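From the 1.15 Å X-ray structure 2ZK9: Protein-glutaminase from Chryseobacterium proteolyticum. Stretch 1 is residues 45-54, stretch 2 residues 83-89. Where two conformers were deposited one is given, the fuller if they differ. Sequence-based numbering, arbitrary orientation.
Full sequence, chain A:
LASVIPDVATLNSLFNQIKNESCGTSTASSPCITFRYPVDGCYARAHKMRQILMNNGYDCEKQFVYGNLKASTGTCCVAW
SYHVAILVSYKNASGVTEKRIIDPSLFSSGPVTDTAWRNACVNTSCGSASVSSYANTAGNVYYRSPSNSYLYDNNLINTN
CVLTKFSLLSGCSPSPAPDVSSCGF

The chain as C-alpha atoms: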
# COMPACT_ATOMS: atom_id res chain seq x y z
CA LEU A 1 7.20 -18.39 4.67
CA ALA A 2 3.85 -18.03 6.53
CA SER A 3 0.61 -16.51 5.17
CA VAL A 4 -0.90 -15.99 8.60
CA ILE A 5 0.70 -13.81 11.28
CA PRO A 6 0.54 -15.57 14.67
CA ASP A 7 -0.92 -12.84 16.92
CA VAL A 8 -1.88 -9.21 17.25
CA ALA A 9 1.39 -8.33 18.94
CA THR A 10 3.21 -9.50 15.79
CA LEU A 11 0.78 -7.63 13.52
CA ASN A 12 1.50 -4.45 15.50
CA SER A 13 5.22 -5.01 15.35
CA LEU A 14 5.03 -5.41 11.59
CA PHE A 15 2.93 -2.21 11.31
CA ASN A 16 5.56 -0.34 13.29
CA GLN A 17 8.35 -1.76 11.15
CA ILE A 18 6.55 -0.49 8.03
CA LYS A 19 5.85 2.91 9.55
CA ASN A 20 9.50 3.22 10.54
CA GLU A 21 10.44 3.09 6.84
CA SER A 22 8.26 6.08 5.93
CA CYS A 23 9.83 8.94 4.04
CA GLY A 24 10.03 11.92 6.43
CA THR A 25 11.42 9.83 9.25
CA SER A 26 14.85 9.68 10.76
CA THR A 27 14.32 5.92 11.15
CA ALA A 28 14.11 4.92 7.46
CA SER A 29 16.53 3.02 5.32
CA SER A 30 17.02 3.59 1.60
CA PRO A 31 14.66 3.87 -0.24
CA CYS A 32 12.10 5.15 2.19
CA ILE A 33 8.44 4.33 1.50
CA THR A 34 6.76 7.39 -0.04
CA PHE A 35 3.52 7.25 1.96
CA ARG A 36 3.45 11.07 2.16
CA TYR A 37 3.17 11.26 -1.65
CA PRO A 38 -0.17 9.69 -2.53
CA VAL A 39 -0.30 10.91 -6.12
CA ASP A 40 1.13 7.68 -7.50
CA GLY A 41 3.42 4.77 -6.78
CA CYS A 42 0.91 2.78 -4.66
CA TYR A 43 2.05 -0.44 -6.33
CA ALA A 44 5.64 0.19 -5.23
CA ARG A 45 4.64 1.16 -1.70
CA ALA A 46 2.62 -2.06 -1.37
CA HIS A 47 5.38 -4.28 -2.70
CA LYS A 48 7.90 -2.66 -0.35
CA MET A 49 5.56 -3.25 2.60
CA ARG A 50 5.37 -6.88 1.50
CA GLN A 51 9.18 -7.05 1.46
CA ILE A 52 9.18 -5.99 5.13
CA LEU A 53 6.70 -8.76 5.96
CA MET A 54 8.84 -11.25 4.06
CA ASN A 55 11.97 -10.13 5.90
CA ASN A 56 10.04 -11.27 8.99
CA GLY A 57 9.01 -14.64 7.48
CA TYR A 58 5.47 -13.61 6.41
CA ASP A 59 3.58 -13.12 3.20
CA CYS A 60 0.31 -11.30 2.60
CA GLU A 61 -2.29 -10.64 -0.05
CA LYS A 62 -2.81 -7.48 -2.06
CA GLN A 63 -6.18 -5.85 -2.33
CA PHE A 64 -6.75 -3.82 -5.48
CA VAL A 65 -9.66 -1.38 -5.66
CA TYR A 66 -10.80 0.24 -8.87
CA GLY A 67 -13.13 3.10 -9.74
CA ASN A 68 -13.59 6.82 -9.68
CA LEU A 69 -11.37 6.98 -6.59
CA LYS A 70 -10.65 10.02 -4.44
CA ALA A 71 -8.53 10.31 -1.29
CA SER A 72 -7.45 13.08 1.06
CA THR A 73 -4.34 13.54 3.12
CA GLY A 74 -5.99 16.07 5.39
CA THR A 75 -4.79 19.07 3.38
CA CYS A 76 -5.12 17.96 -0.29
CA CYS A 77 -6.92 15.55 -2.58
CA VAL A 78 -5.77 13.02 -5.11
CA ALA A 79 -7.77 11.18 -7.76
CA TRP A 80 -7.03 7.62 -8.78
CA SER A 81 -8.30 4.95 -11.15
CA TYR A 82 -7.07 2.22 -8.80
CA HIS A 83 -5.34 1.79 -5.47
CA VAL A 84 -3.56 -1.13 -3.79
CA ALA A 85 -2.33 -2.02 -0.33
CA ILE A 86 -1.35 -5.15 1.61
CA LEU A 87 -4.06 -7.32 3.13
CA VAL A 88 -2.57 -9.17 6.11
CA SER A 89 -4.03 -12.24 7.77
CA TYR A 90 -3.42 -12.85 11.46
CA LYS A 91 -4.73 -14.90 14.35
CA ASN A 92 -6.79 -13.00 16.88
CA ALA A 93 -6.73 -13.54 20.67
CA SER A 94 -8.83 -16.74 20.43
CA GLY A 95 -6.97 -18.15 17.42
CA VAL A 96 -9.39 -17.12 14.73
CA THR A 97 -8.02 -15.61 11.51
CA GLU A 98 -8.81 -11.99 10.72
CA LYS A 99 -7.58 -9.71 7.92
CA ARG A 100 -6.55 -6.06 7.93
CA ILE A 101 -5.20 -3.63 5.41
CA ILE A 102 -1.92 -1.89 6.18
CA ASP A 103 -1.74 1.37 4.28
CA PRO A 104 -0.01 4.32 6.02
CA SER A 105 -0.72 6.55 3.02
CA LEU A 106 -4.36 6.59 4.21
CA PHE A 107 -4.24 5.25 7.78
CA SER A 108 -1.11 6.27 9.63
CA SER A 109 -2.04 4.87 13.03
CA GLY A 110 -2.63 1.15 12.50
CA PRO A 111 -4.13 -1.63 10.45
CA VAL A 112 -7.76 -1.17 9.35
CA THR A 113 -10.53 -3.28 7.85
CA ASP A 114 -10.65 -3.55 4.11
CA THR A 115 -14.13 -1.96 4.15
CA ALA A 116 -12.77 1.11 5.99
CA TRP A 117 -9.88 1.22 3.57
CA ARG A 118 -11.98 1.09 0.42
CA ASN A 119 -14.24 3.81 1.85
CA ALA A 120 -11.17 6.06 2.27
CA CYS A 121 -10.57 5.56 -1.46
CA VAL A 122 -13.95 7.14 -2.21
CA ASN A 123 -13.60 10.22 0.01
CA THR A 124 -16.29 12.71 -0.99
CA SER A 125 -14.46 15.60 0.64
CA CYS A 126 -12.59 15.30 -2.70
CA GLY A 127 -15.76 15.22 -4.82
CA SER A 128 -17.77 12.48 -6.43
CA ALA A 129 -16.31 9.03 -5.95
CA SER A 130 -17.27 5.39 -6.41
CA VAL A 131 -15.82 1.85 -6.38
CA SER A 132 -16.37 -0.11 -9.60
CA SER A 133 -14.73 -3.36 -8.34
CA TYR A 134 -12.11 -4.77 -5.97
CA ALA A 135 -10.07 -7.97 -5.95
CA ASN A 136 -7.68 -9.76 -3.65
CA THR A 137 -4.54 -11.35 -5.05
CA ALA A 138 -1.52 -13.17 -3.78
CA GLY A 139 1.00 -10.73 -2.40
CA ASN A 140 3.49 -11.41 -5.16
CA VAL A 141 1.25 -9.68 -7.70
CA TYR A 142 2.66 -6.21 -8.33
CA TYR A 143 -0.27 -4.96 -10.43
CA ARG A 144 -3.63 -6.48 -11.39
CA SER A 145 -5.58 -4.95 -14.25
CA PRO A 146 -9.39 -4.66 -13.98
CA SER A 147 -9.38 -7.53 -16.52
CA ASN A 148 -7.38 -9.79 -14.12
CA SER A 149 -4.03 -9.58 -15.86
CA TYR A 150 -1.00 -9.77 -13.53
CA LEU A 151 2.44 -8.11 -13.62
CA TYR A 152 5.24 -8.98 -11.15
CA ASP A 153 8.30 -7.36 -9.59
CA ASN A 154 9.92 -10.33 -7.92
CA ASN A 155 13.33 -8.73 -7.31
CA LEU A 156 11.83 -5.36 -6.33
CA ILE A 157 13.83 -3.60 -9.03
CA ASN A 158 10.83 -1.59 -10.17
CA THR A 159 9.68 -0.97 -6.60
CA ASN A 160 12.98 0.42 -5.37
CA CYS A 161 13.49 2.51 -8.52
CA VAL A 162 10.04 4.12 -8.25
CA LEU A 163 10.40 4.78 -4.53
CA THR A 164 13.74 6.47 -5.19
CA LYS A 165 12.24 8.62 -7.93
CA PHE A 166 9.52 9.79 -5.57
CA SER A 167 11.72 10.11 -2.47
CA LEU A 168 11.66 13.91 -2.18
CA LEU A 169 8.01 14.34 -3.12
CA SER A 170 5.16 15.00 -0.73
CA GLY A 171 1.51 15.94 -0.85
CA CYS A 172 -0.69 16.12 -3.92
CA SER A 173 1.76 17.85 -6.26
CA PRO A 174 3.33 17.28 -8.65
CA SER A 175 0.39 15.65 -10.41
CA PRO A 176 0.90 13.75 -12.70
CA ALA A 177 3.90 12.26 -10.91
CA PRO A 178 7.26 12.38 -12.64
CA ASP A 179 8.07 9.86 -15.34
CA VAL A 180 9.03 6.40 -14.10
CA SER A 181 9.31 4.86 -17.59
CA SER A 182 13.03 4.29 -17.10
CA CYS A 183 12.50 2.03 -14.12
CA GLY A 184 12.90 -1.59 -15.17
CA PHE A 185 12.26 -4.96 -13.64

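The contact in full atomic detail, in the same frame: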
# COMPACT_ATOMS: atom_id res chain seq x y z
N ARG A 45 4.75 1.13 -3.16
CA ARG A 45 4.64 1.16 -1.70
C ARG A 45 4.17 -0.19 -1.16
O ARG A 45 4.66 -0.68 -0.16
CB ARG A 45 3.74 2.29 -1.23
CG ARG A 45 4.17 3.69 -1.65
CD ARG A 45 3.51 4.78 -0.88
NE ARG A 45 2.03 4.77 -0.89
CZ ARG A 45 1.29 5.28 -1.86
NH1 ARG A 45 1.79 5.86 -2.92
NH2 ARG A 45 -0.05 5.19 -1.78
N ALA A 46 3.18 -0.78 -1.84
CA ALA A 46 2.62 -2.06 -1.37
C ALA A 46 3.63 -3.16 -1.46
O ALA A 46 3.75 -4.00 -0.56
CB ALA A 46 1.35 -2.39 -2.14
N HIS A 47 4.41 -3.21 -2.56
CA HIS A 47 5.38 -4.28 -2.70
C HIS A 47 6.53 -4.13 -1.70
O HIS A 47 7.08 -5.13 -1.25
CB HIS A 47 5.88 -4.31 -4.15
CG HIS A 47 6.02 -5.69 -4.70
ND1 HIS A 47 5.04 -6.58 -4.60
CD2 HIS A 47 6.99 -6.32 -5.43
CE1 HIS A 47 5.32 -7.70 -5.23
NE2 HIS A 47 6.53 -7.56 -5.73
N LYS A 48 6.87 -2.90 -1.36
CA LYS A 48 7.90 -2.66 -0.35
C LYS A 48 7.40 -3.04 1.04
O LYS A 48 8.15 -3.62 1.84
CB LYS A 48 8.36 -1.22 -0.38
CG LYS A 48 9.65 -0.93 0.36
CD LYS A 48 10.88 -1.54 -0.29
CE LYS A 48 12.15 -1.10 0.38
NZ LYS A 48 13.34 -1.77 -0.16
N MET A 49 6.13 -2.75 1.34
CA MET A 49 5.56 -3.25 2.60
C MET A 49 5.61 -4.75 2.67
O MET A 49 5.92 -5.33 3.71
CB MET A 49 4.11 -2.77 2.76
CG MET A 49 4.00 -1.27 2.98
SD MET A 49 2.34 -0.77 3.54
CE MET A 49 1.40 -0.82 2.02
N ARG A 50 5.30 -5.42 1.57
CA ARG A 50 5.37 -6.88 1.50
C ARG A 50 6.79 -7.36 1.74
O ARG A 50 6.97 -8.35 2.44
CB ARG A 50 4.83 -7.38 0.18
CG ARG A 50 5.05 -8.88 0.01
CD ARG A 50 4.36 -9.35 -1.24
NE ARG A 50 4.58 -10.82 -1.45
CZ ARG A 50 5.49 -11.32 -2.23
NH1 ARG A 50 6.32 -10.57 -2.99
NH2 ARG A 50 5.57 -12.67 -2.32
N GLN A 51 7.81 -6.66 1.23
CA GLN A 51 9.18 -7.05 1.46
C GLN A 51 9.47 -7.03 2.97
O GLN A 51 10.20 -7.90 3.48
CB GLN A 51 10.15 -6.17 0.69
CG GLN A 51 11.62 -6.52 0.89
CD GLN A 51 12.58 -5.53 0.27
OE1 GLN A 51 12.49 -4.35 0.56
NE2 GLN A 51 13.44 -6.05 -0.64
N ILE A 52 8.97 -6.04 3.69
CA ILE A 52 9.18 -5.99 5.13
C ILE A 52 8.52 -7.20 5.82
O ILE A 52 9.12 -7.84 6.68
CB ILE A 52 8.69 -4.66 5.72
CG1 ILE A 52 9.57 -3.52 5.15
CG2 ILE A 52 8.67 -4.71 7.22
CD1 ILE A 52 9.06 -2.15 5.39
N LEU A 53 7.31 -7.55 5.41
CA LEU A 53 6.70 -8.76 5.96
C LEU A 53 7.56 -10.00 5.65
O LEU A 53 7.80 -10.82 6.54
CB LEU A 53 5.27 -9.00 5.43
CG LEU A 53 4.14 -8.50 6.41
CD1 LEU A 53 4.22 -7.01 6.61
CD2 LEU A 53 2.80 -8.90 5.86
N MET A 54 8.06 -10.12 4.42
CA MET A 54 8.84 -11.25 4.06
C MET A 54 10.16 -11.31 4.82
O MET A 54 10.62 -12.39 5.17
CB MET A 54 9.05 -11.32 2.54
CG MET A 54 7.79 -11.62 1.77
SD MET A 54 7.97 -11.74 0.01
CE MET A 54 9.02 -13.16 -0.20
N HIS A 83 -6.26 1.72 -6.57
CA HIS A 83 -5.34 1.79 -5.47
C HIS A 83 -5.06 0.36 -5.00
O HIS A 83 -5.83 -0.57 -5.29
CB HIS A 83 -5.92 2.68 -4.34
CG HIS A 83 -4.93 2.94 -3.21
ND1 HIS A 83 -3.62 3.21 -3.45
CD2 HIS A 83 -5.13 2.94 -1.89
CE1 HIS A 83 -3.04 3.38 -2.29
NE2 HIS A 83 -3.94 3.24 -1.28
N VAL A 84 -3.97 0.16 -4.28
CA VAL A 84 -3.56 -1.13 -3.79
C VAL A 84 -2.89 -0.93 -2.44
O VAL A 84 -2.19 0.06 -2.22
CB VAL A 84 -2.64 -1.87 -4.81
CG1 VAL A 84 -1.40 -1.08 -5.16
CG2 VAL A 84 -2.29 -3.25 -4.31
N ALA A 85 -3.05 -1.92 -1.57
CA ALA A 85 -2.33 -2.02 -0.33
C ALA A 85 -2.22 -3.50 0.04
O ALA A 85 -2.71 -4.37 -0.64
CB ALA A 85 -2.98 -1.18 0.77
N ILE A 86 -1.50 -3.77 1.15
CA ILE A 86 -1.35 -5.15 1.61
C ILE A 86 -2.49 -5.50 2.53
O ILE A 86 -2.93 -4.70 3.36
CB ILE A 86 0.04 -5.40 2.25
CG1 ILE A 86 0.32 -4.57 3.50
CG2 ILE A 86 1.12 -5.27 1.19
CD1 ILE A 86 1.48 -5.09 4.30
N LEU A 87 -2.97 -6.74 2.38
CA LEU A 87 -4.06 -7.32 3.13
C LEU A 87 -3.47 -8.49 3.93
O LEU A 87 -3.11 -9.52 3.35
CB LEU A 87 -5.18 -7.78 2.19
CG LEU A 87 -6.39 -8.37 2.87
CD1 LEU A 87 -7.16 -7.33 3.65
CD2 LEU A 87 -7.27 -9.07 1.86
N VAL A 88 -3.29 -8.28 5.23
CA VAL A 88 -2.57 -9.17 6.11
C VAL A 88 -3.55 -10.03 6.91
O VAL A 88 -4.54 -9.57 7.41
CB VAL A 88 -1.71 -8.33 7.07
CG1 VAL A 88 -0.80 -9.20 7.95
CG2 VAL A 88 -0.86 -7.36 6.27
N SER A 89 -3.28 -11.34 6.96
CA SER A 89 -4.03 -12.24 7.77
C SER A 89 -3.30 -12.53 9.05
O SER A 89 -2.08 -12.70 9.04
CB SER A 89 -4.18 -13.57 7.04
OG SER A 89 -5.03 -13.46 5.89

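Helix 45-54 packs against strand 83-89 with the two segments running nearly the same way, their N-to-C directions 17° apart and their axes 7.3 Å apart at closest approach. No hydrogen bond crosses between them; shape and apolar contact hold the pair, burying 364 Å² in all. Ala 46, Met 49, Leu 53, Ile 86 and Val 88 are all buried and apolar. The approach is tightest at Ala 46, whose CA lies 5.1 Å from the CA of Ala 85. The small methyl of Ala 46 fits where the backbones are nearest: it points toward the strand, CB lying 4.1 Å from CA of Ala 85, while CG1 of Val 84 adds a flank 4.3 Å from the same CB. Farther along, helix and strand diverge, the CA atoms of Leu 53 and Val 88 being 9.3 Å apart, and longer side chains fill the widening gap. Ile 86 is the main bump, with the largest covered area of any residue in the contact. CG2 of Ile 86 fits against the helix backbone, 3.4 Å from O of Ala 46, an oxygen already accepting the helical hydrogen bond from N of Arg 50. CD1 of Ile 86 reaches into the hollow between Met 49 and Leu 53, one turn apart on the helix: it lies 3.8 Å from CB of Met 49 and 4.1 Å from CD1 of Leu 53. Leu 53 CD2 lies 4.0 Å from CG2 of Val 88 and also 4.3 Å from CD1 of Ile 86. At the opposite end, Arg 45 and His 83 both leave their backbones sideways, yet their ends converge. NH2 of Arg 45 sits at the edge of the imidazole, near its plane and 3.5 Å from CE1 of His 83; NH2 and the ring's NE2 find their hydrogen bonds elsewhere in the structure.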